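Local coordinates for protein putative nucleotide sugar epimerase/ dehydratase (Bordetella bronchiseptica, PDB 2Q1S) that binds NADH in a Rossmann fold and probably acts as a nucleotide-sugar epimerase or dehydratase in lipopolysaccharide O-antigen biosynthesis, at residues L128-L133 with E189-Y194. Sequence-based numbering, arbitrary orientation.
Sequences LTTLKL and EFYSVY
Tyr191 reaches from helix 180-199 across to Thr130 and Leu131 of helix 128-137. Within segments 128-133 and 189-194, the closest CA pair is Leu131 and Tyr191, 6.7 Å apart. Tyr191 CB lies 4.1 Å from the methyl CG2 of Thr130. The Tyr191 side chain leaves its helix with CG anti to the carbonyl carbon (chi1 -66°), which carries the ring along the neighbouring helix. One atom past CG, Tyr191 CD2 is 3.9 Å from Thr130 CG2, which sits at the ring edge, near its plane. One atom further on, Tyr191 CE2 packs 3.8 Å from Leu131 CB. That leucine carbon lies over one ring face in a CH-pi contact, 4.2 Å from the ring centroid and 25° off the ring normal. It is offset toward the rim, and also borders Tyr191 CZ. Over the same face, the methyl CD1 of Leu131 lies above the far side of the ring, 4.0 Å from Tyr191 CE1. At the tip, Tyr191 OH is 4.1 Å from Leu131 CD2, a van der Waals neighbour. CB and both methyls of Leu131 thus lie on one side of the ring plane, CB and CD1 over the ring's two long sides and CD2 toward the hydroxyl. With chi1 -52°, Thr130 OG1 stands beside the backbone N and CG2 anti to it. CG2 faces the tyrosine, while OG1 hydrogen-bonds NE2 of His105. The contact is buried and apolar. The adjacent Thr129 touches the bound NADH. His123 of the second subunit packs on both Leu131 and Tyr191, so the helix pair also borders the dimer interface. Thr130 rests on Tyr148 of strand 145-151. The contact thus joins helices 128-137 and 180-199 of the Rossmann-type domain beside the neighbouring parallel strands 102-105 and 145-151 of the central sheet.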
loop_
_atom_site.group_PDB
_atom_site.type_symbol
_atom_site.label_atom_id
_atom_site.label_comp_id
_atom_site.label_asym_id
_atom_site.label_seq_id
_atom_site.Cartn_x
_atom_site.Cartn_y
_atom_site.Cartn_z
ATOM N N LEU A 128 -3.784 6.857 2.804
ATOM C CA LEU A 128 -5.176 6.759 3.253
ATOM C C LEU A 128 -6.076 7.742 2.513
ATOM O O LEU A 128 -7.263 7.482 2.336
ATOM C CB LEU A 128 -5.231 6.940 4.773
ATOM C CG LEU A 128 -6.586 6.799 5.428
ATOM C CD1 LEU A 128 -7.076 5.323 5.388
ATOM C CD2 LEU A 128 -6.516 7.321 6.845
ATOM N N THR A 129 -5.472 8.839 2.077
ATOM C CA THR A 129 -6.208 9.850 1.281
ATOM C C THR A 129 -6.871 9.162 0.070
ATOM O O THR A 129 -8.086 9.308 -0.159
ATOM C CB THR A 129 -5.189 10.875 0.751
ATOM O OG1 THR A 129 -4.024 10.163 0.283
ATOM C CG2 THR A 129 -4.816 11.862 1.813
ATOM N N THR A 130 -6.100 8.420 -0.716
ATOM C CA THR A 130 -6.617 7.778 -1.912
ATOM C C THR A 130 -7.705 6.756 -1.599
ATOM O O THR A 130 -8.765 6.714 -2.254
ATOM C CB THR A 130 -5.475 7.127 -2.691
ATOM O OG1 THR A 130 -4.459 8.123 -2.897
ATOM C CG2 THR A 130 -5.972 6.596 -4.040
ATOM N N LEU A 131 -7.441 5.902 -0.607
ATOM C CA LEU A 131 -8.394 4.844 -0.268
ATOM C C LEU A 131 -9.743 5.454 0.184
ATOM O O LEU A 131 -10.800 5.002 -0.290
ATOM C CB LEU A 131 -7.782 3.974 0.863
ATOM C CG LEU A 131 -8.734 2.830 1.223
ATOM C CD1 LEU A 131 -9.013 1.919 0.032
ATOM C CD2 LEU A 131 -8.105 2.054 2.407
ATOM N N LYS A 132 -9.713 6.400 1.114
ATOM C CA LYS A 132 -10.961 6.956 1.646
ATOM C C LYS A 132 -11.713 7.741 0.563
ATOM O O LYS A 132 -12.940 7.691 0.503
ATOM C CB LYS A 132 -10.728 7.787 2.886
ATOM C CG LYS A 132 -10.168 6.908 4.029
ATOM C CD LYS A 132 -10.115 7.650 5.353
ATOM C CE LYS A 132 -11.472 7.831 6.045
ATOM N NZ LYS A 132 -11.366 8.478 7.380
ATOM N N LEU A 133 -10.965 8.435 -0.285
ATOM C CA LEU A 133 -11.610 9.161 -1.380
ATOM C C LEU A 133 -12.321 8.187 -2.287
ATOM O O LEU A 133 -13.524 8.347 -2.615
ATOM C CB LEU A 133 -10.548 9.980 -2.133
ATOM C CG LEU A 133 -11.143 10.714 -3.364
ATOM C CD1 LEU A 133 -12.189 11.778 -3.024
ATOM C CD2 LEU A 133 -10.011 11.300 -4.177
ATOM N N GLU A 189 -1.742 3.790 -7.125
ATOM C CA GLU A 189 -1.965 3.085 -8.407
ATOM C C GLU A 189 -2.693 1.758 -8.224
ATOM O O GLU A 189 -3.656 1.468 -8.951
ATOM C CB GLU A 189 -0.696 2.896 -9.205
ATOM C CG GLU A 189 -0.049 4.226 -9.729
ATOM C CD GLU A 189 0.771 4.012 -10.985
ATOM O OE1 GLU A 189 0.371 3.232 -11.864
ATOM O OE2 GLU A 189 1.851 4.658 -11.033
ATOM N N PHE A 190 -2.285 0.978 -7.208
ATOM C CA PHE A 190 -2.997 -0.263 -6.869
ATOM C C PHE A 190 -4.475 0.052 -6.627
ATOM O O PHE A 190 -5.356 -0.638 -7.167
ATOM C CB PHE A 190 -2.399 -0.947 -5.614
ATOM C CG PHE A 190 -1.201 -1.813 -5.885
ATOM C CD1 PHE A 190 -1.367 -3.156 -6.170
ATOM C CD2 PHE A 190 0.094 -1.325 -5.724
ATOM C CE1 PHE A 190 -0.234 -4.004 -6.381
ATOM C CE2 PHE A 190 1.222 -2.135 -5.949
ATOM C CZ PHE A 190 1.045 -3.481 -6.245
ATOM N N TYR A 191 -4.756 1.053 -5.793
ATOM C CA TYR A 191 -6.139 1.395 -5.489
ATOM C C TYR A 191 -6.895 1.806 -6.740
ATOM O O TYR A 191 -8.082 1.493 -6.925
ATOM C CB TYR A 191 -6.240 2.541 -4.477
ATOM C CG TYR A 191 -5.714 2.209 -3.078
ATOM C CD1 TYR A 191 -5.871 0.955 -2.493
ATOM C CD2 TYR A 191 -5.095 3.203 -2.304
ATOM C CE1 TYR A 191 -5.420 0.712 -1.191
ATOM C CE2 TYR A 191 -4.630 2.970 -1.048
ATOM C CZ TYR A 191 -4.788 1.730 -0.429
ATOM O OH TYR A 191 -4.337 1.569 0.882
ATOM N N SER A 192 -6.209 2.568 -7.595
ATOM C CA SER A 192 -6.845 3.060 -8.811
ATOM C C SER A 192 -7.277 1.903 -9.714
ATOM O O SER A 192 -8.367 1.931 -10.342
ATOM C CB SER A 192 -5.869 3.988 -9.543
ATOM O OG SER A 192 -5.655 5.184 -8.838
ATOM N N VAL A 193 -6.434 0.899 -9.821
ATOM C CA VAL A 193 -6.755 -0.278 -10.620
ATOM C C VAL A 193 -7.901 -1.097 -9.973
ATOM O O VAL A 193 -8.855 -1.513 -10.652
ATOM C CB VAL A 193 -5.489 -1.141 -10.864
ATOM C CG1 VAL A 193 -5.836 -2.488 -11.491
ATOM C CG2 VAL A 193 -4.481 -0.363 -11.776
ATOM N N TYR A 194 -7.807 -1.299 -8.650
ATOM C CA TYR A 194 -8.837 -2.076 -7.960
ATOM C C TYR A 194 -10.224 -1.460 -8.016
ATOM O O TYR A 194 -11.211 -2.126 -8.347
ATOM C CB TYR A 194 -8.468 -2.279 -6.499
ATOM C CG TYR A 194 -9.586 -2.922 -5.716
ATOM C CD1 TYR A 194 -9.820 -4.294 -5.786
ATOM C CD2 TYR A 194 -10.429 -2.139 -4.904
ATOM C CE1 TYR A 194 -10.892 -4.871 -5.090
ATOM C CE2 TYR A 194 -11.497 -2.700 -4.201
ATOM C CZ TYR A 194 -11.712 -4.072 -4.311
ATOM O OH TYR A 194 -12.748 -4.673 -3.636
#